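Local coordinates for GDSL-like protein (Collinsella aerofaciens ATCC 25986, PDB 7BXD) that is probably an acyl hydrolase of the GDSL (SGNH) family, cutting ester bonds of substrates that remain to be identified, at residues 32-37 against 92-97; 52-57 against 102-107. All coordinates share one frame; numbering follows the deposited sequence.

Strand 30-35, an inner strand of the parallel sheet between 66-71 and 100-104, leads the chain into residues 32-37, the first half of contact 1. The chain then passes 52-57, at the start of helix 55-61, before residues 92-97 return to the strand and close contact 1. Residues 102-107, on strand 100-104, close contact 2 a little later, so the two loops cross rather than nest. Strands 30-35 and 100-104 are neighbours: Phe34 N lies 2.8 Å from Val102 O, a probable backbone hydrogen bond. Contact 1 lays a loop over one face of strand 30-35, while contact 2 sets a helix start against the opposite face, where Cys33 meets Trp54.

Contact 1 of 2, residues 32-37 against 92-97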
loop_
_atom_site.group_PDB
_atom_site.type_symbol
_atom_site.label_atom_id
_atom_site.label_comp_id
_atom_site.label_asym_id
_atom_site.label_seq_id
_atom_site.Cartn_x
_atom_site.Cartn_y
_atom_site.Cartn_z
ATOM N N CYS A 32 2.376 1.836 12.340
ATOM C CA CYS A 32 2.913 2.776 11.362
ATOM C C CYS A 32 2.477 2.352 9.959
ATOM O O CYS A 32 2.865 1.279 9.486
ATOM C CB CYS A 32 4.436 2.804 11.481
ATOM S SG CYS A 32 5.208 3.920 10.312
ATOM N N CYS A 33 1.638 3.184 9.310
ATOM C CA CYS A 33 1.062 2.883 7.998
ATOM C C CYS A 33 1.866 3.624 6.929
ATOM O O CYS A 33 1.755 4.859 6.796
ATOM C CB CYS A 33 -0.421 3.275 7.986
ATOM S SG CYS A 33 -1.360 2.378 9.251
ATOM N N PHE A 34 2.668 2.877 6.170
ATOM C CA PHE A 34 3.600 3.414 5.192
ATOM C C PHE A 34 2.978 3.138 3.817
ATOM O O PHE A 34 2.753 1.968 3.459
ATOM C CB PHE A 34 4.911 2.661 5.393
ATOM C CG PHE A 34 6.101 3.178 4.626
ATOM C CD1 PHE A 34 6.265 4.529 4.328
ATOM C CD2 PHE A 34 7.120 2.282 4.265
ATOM C CE1 PHE A 34 7.418 4.985 3.688
ATOM C CE2 PHE A 34 8.287 2.735 3.632
ATOM C CZ PHE A 34 8.443 4.086 3.348
ATOM N N GLY A 35 2.639 4.199 3.084
ATOM C CA GLY A 35 1.885 4.008 1.865
ATOM C C GLY A 35 1.987 5.164 0.888
ATOM O O GLY A 35 2.838 6.058 1.019
ATOM N N ASP A 36 1.105 5.125 -0.112
ATOM C CA ASP A 36 1.063 6.111 -1.206
ATOM C C ASP A 36 -0.188 6.988 -1.034
ATOM O O ASP A 36 -0.602 7.251 0.111
ATOM C CB ASP A 36 1.230 5.395 -2.556
ATOM C CG ASP A 36 0.122 4.383 -2.852
ATOM O OD1 ASP A 36 -0.998 4.514 -2.286
ATOM O OD2 ASP A 36 0.383 3.448 -3.637
ATOM N N SER A 37 -0.769 7.453 -2.136
ATOM C CA SER A 37 -1.997 8.250 -2.055
ATOM C C SER A 37 -3.103 7.525 -1.301
ATOM O O SER A 37 -3.976 8.178 -0.698
ATOM C CB SER A 37 -2.549 8.569 -3.446
ATOM O OG SER A 37 -1.555 9.033 -4.335
ATOM N N ASP A 92 13.937 5.718 5.782
ATOM C CA ASP A 92 14.754 6.083 6.928
ATOM C C ASP A 92 14.162 7.245 7.708
ATOM O O ASP A 92 14.503 7.424 8.894
ATOM C CB ASP A 92 16.176 6.472 6.501
ATOM C CG ASP A 92 17.184 6.440 7.658
ATOM O OD1 ASP A 92 17.382 5.349 8.248
ATOM O OD2 ASP A 92 17.801 7.485 7.955
ATOM N N GLY A 93 13.284 8.037 7.077
ATOM C CA GLY A 93 12.659 9.185 7.705
ATOM C C GLY A 93 11.336 8.933 8.394
ATOM O O GLY A 93 10.744 9.889 8.919
ATOM N N ILE A 94 10.816 7.692 8.394
ATOM C CA ILE A 94 9.559 7.394 9.095
ATOM C C ILE A 94 9.883 6.853 10.481
ATOM O O ILE A 94 11.010 6.478 10.800
ATOM C CB ILE A 94 8.628 6.451 8.303
ATOM C CG1 ILE A 94 9.072 4.981 8.399
ATOM C CG2 ILE A 94 8.493 6.912 6.838
ATOM C CD1 ILE A 94 8.136 4.004 7.657
ATOM N N ASP A 95 8.879 6.846 11.355
ATOM C CA ASP A 95 9.058 6.371 12.725
ATOM C C ASP A 95 9.650 4.962 12.730
ATOM O O ASP A 95 9.147 4.067 12.029
ATOM C CB ASP A 95 7.676 6.350 13.393
ATOM C CG ASP A 95 7.712 5.888 14.829
ATOM O OD1 ASP A 95 8.786 5.930 15.488
ATOM O OD2 ASP A 95 6.620 5.494 15.326
ATOM N N ASP A 96 10.738 4.762 13.489
ATOM C CA ASP A 96 11.337 3.431 13.621
ATOM C C ASP A 96 10.916 2.686 14.881
ATOM O O ASP A 96 11.350 1.544 15.090
ATOM C CB ASP A 96 12.871 3.488 13.518
ATOM C CG ASP A 96 13.537 4.160 14.723
ATOM O OD1 ASP A 96 12.874 4.377 15.764
ATOM O OD2 ASP A 96 14.753 4.437 14.620
ATOM N N ALA A 97 10.056 3.289 15.709
ATOM C CA ALA A 97 9.761 2.773 17.037
ATOM C C ALA A 97 8.359 2.187 17.151
ATOM O O ALA A 97 7.930 1.873 18.262
ATOM C CB ALA A 97 9.961 3.882 18.076
#
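The loop 92-97 passes beside the end of strand 30-35 without pairing with it: the CA atoms of Cys32 and Asp95 are 7.2 Å apart and those of Phe34 and Ile94 8.2 Å, a gap filled by side chains. Ile94 does most of the filling. Its CG1 sits between the backbone N and the carbonyl carbon (chi1 78°), and from there the extended chain carries CD1 out over the Phe34 ring. CD1 lies 3.8 Å from the centroid of that ring and 13° off its normal, a CH-pi contact over the face. The other branch reaches the rim, with Ile94 CG2 3.8 Å from Phe34 CE1; the two side chains cross at about a right angle, and both methyls bear on the same side of one ring. Ile94 CD1 also touches Cys32 SG at 4.0 Å, spanning two residues of the strand on the same face. Replacing Phe34 by an alanine would take away the ring, and both Ile94 methyls would probably lose their platform and the isoleucine gain freedom to turn.

Beyond Ile94 the loop is held by polar contacts. Asp95 OD1 accepts from Ala97 N at 2.9 Å, the N-H approaching from well above the carboxylate plane, and this Asx turn shapes the backbone. Ile94 O takes a bond from Arg141 NH2, and Asp95 O one from Tyr101 OH. Phe87 meets the Phe34 ring as well. Past Phe34 the strand runs into Gly35-Asp36-Ser37, the Gly-Asp-Ser of the GDSL signature, where the side chain of Asp36 caps the following helix and Ser37, probably the nucleophile as in relatives, touches His220. The arrangement is that of the SGNH-hydrolase fold, an inner parallel strand with the signature serine just past its C-terminal end.

Contact 2 of 2, residues 52-57 against 102-107; sequences ISWTSH and VVFGGV
In the three-layer alpha/beta/alpha sandwich of this fold, the start of helix 55-61 is set against the sheet by Trp54, whose indole meets Val102 and Phe104 on strand 100-104. The indole and phenyl groups run antiparallel, side by side and oblique, with the planes at 67° and the five-membered ring centroid 5.9 Å from that of Phe104. Trp54 NE1 comes in at the edge of the phenyl ring, 3.9 Å from Phe104 CE2, and Trp54 CZ2 lies 4.0 Å from Phe104 CD2. Farther along the indole, Trp54 CH2 reaches Val102 CG1 at 4.3 Å. With CG anti to the backbone N (chi1 -180°), the Phe104 ring projects from the strand toward the indole.

The helix start is tied down as well: Ser53 OG accepts from Thr55 N at 3.2 Å in a nearly straight capping bond and also bonds Thr39 O, and Ser53 O takes both Ser56 N and Ser56 OG. Although Trp54 NE1 borders the phenyl ring, it donates to Thr38 O in helix 37-40. The contact itself is van der Waals in kind, and that N-H bond, with the packing round the buried indole, limits its rotation.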
loop_
_atom_site.group_PDB
_atom_site.type_symbol
_atom_site.label_atom_id
_atom_site.label_comp_id
_atom_site.label_asym_id
_atom_site.label_seq_id
_atom_site.Cartn_x
_atom_site.Cartn_y
_atom_site.Cartn_z
ATOM N N ILE A 52 -9.388 11.862 6.437
ATOM C CA ILE A 52 -10.366 10.971 5.814
ATOM C C ILE A 52 -9.804 9.587 5.536
ATOM O O ILE A 52 -10.570 8.689 5.143
ATOM C CB ILE A 52 -11.014 11.544 4.530
ATOM C CG1 ILE A 52 -10.031 11.559 3.346
ATOM C CG2 ILE A 52 -11.602 12.934 4.791
ATOM C CD1 ILE A 52 -10.727 11.712 1.999
ATOM N N SER A 53 -8.495 9.385 5.692
ATOM C CA SER A 53 -7.892 8.110 5.325
ATOM C C SER A 53 -8.427 6.988 6.215
ATOM O O SER A 53 -8.926 7.213 7.326
ATOM C CB SER A 53 -6.382 8.194 5.524
ATOM O OG SER A 53 -5.794 6.920 5.265
ATOM N N TRP A 54 -8.294 5.752 5.720
ATOM C CA TRP A 54 -8.564 4.590 6.561
ATOM C C TRP A 54 -7.767 4.638 7.853
ATOM O O TRP A 54 -8.209 4.083 8.876
ATOM C CB TRP A 54 -8.287 3.300 5.785
ATOM C CG TRP A 54 -6.898 3.161 5.245
ATOM C CD1 TRP A 54 -6.461 3.561 4.000
ATOM C CD2 TRP A 54 -5.757 2.562 5.892
ATOM N NE1 TRP A 54 -5.132 3.234 3.838
ATOM C CE2 TRP A 54 -4.674 2.623 4.981
ATOM C CE3 TRP A 54 -5.552 1.955 7.147
ATOM C CZ2 TRP A 54 -3.422 2.087 5.276
ATOM C CZ3 TRP A 54 -4.300 1.413 7.434
ATOM C CH2 TRP A 54 -3.254 1.495 6.509
ATOM N N THR A 55 -6.578 5.281 7.848
ATOM C CA THR A 55 -5.768 5.319 9.070
ATOM C C THR A 55 -6.497 6.022 10.206
ATOM O O THR A 55 -6.245 5.729 11.384
ATOM C CB THR A 55 -4.437 6.044 8.822
ATOM O OG1 THR A 55 -4.652 7.389 8.369
ATOM C CG2 THR A 55 -3.605 5.304 7.769
ATOM N N SER A 56 -7.387 6.957 9.878
ATOM C CA SER A 56 -8.090 7.729 10.912
ATOM C C SER A 56 -9.179 6.921 11.603
ATOM O O SER A 56 -9.638 7.318 12.687
ATOM C CB SER A 56 -8.706 9.000 10.308
ATOM O OG SER A 56 -9.819 8.689 9.478
ATOM N N HIS A 57 -9.615 5.815 10.995
ATOM C CA HIS A 57 -10.646 4.958 11.566
ATOM C C HIS A 57 -10.061 3.735 12.258
ATOM O O HIS A 57 -10.736 3.109 13.080
ATOM C CB HIS A 57 -11.575 4.449 10.445
ATOM C CG HIS A 57 -12.295 5.527 9.710
ATOM N ND1 HIS A 57 -13.485 6.048 10.157
ATOM C CD2 HIS A 57 -12.009 6.161 8.546
ATOM C CE1 HIS A 57 -13.891 6.980 9.311
ATOM N NE2 HIS A 57 -13.018 7.062 8.320
ATOM N N VAL A 102 2.700 -1.459 8.595
ATOM C CA VAL A 102 1.772 -1.870 7.534
ATOM C C VAL A 102 2.226 -1.166 6.266
ATOM O O VAL A 102 2.180 0.072 6.194
ATOM C CB VAL A 102 0.319 -1.499 7.882
ATOM C CG1 VAL A 102 -0.606 -1.870 6.735
ATOM C CG2 VAL A 102 -0.124 -2.199 9.177
ATOM N N VAL A 103 2.708 -1.935 5.272
ATOM C CA VAL A 103 3.255 -1.363 4.035
ATOM C C VAL A 103 2.259 -1.649 2.923
ATOM O O VAL A 103 1.963 -2.819 2.642
ATOM C CB VAL A 103 4.641 -1.945 3.702
ATOM C CG1 VAL A 103 5.171 -1.292 2.432
ATOM C CG2 VAL A 103 5.614 -1.764 4.883
ATOM N N PHE A 104 1.749 -0.589 2.287
ATOM C CA PHE A 104 0.653 -0.682 1.326
ATOM C C PHE A 104 1.032 0.171 0.121
ATOM O O PHE A 104 0.969 1.398 0.189
ATOM C CB PHE A 104 -0.587 -0.141 2.044
ATOM C CG PHE A 104 -1.882 -0.132 1.244
ATOM C CD1 PHE A 104 -2.172 -1.068 0.249
ATOM C CD2 PHE A 104 -2.856 0.822 1.575
ATOM C CE1 PHE A 104 -3.399 -1.055 -0.402
ATOM C CE2 PHE A 104 -4.083 0.843 0.915
ATOM C CZ PHE A 104 -4.349 -0.098 -0.080
ATOM N N GLY A 105 1.501 -0.456 -0.951
ATOM C CA GLY A 105 1.942 0.291 -2.119
ATOM C C GLY A 105 2.053 -0.617 -3.318
ATOM O O GLY A 105 1.803 -1.824 -3.234
ATOM N N GLY A 106 2.444 -0.010 -4.450
ATOM C CA GLY A 106 2.730 -0.737 -5.669
ATOM C C GLY A 106 1.884 -0.327 -6.856
ATOM O O GLY A 106 2.282 -0.603 -7.996
ATOM N N VAL A 107 0.752 0.356 -6.652
ATOM C CA VAL A 107 -0.038 0.722 -7.822
ATOM C C VAL A 107 0.740 1.711 -8.680
ATOM O O VAL A 107 0.586 1.723 -9.912
ATOM C CB VAL A 107 -1.467 1.207 -7.470
ATOM C CG1 VAL A 107 -1.447 2.617 -6.852
ATOM C CG2 VAL A 107 -2.380 1.158 -8.690
#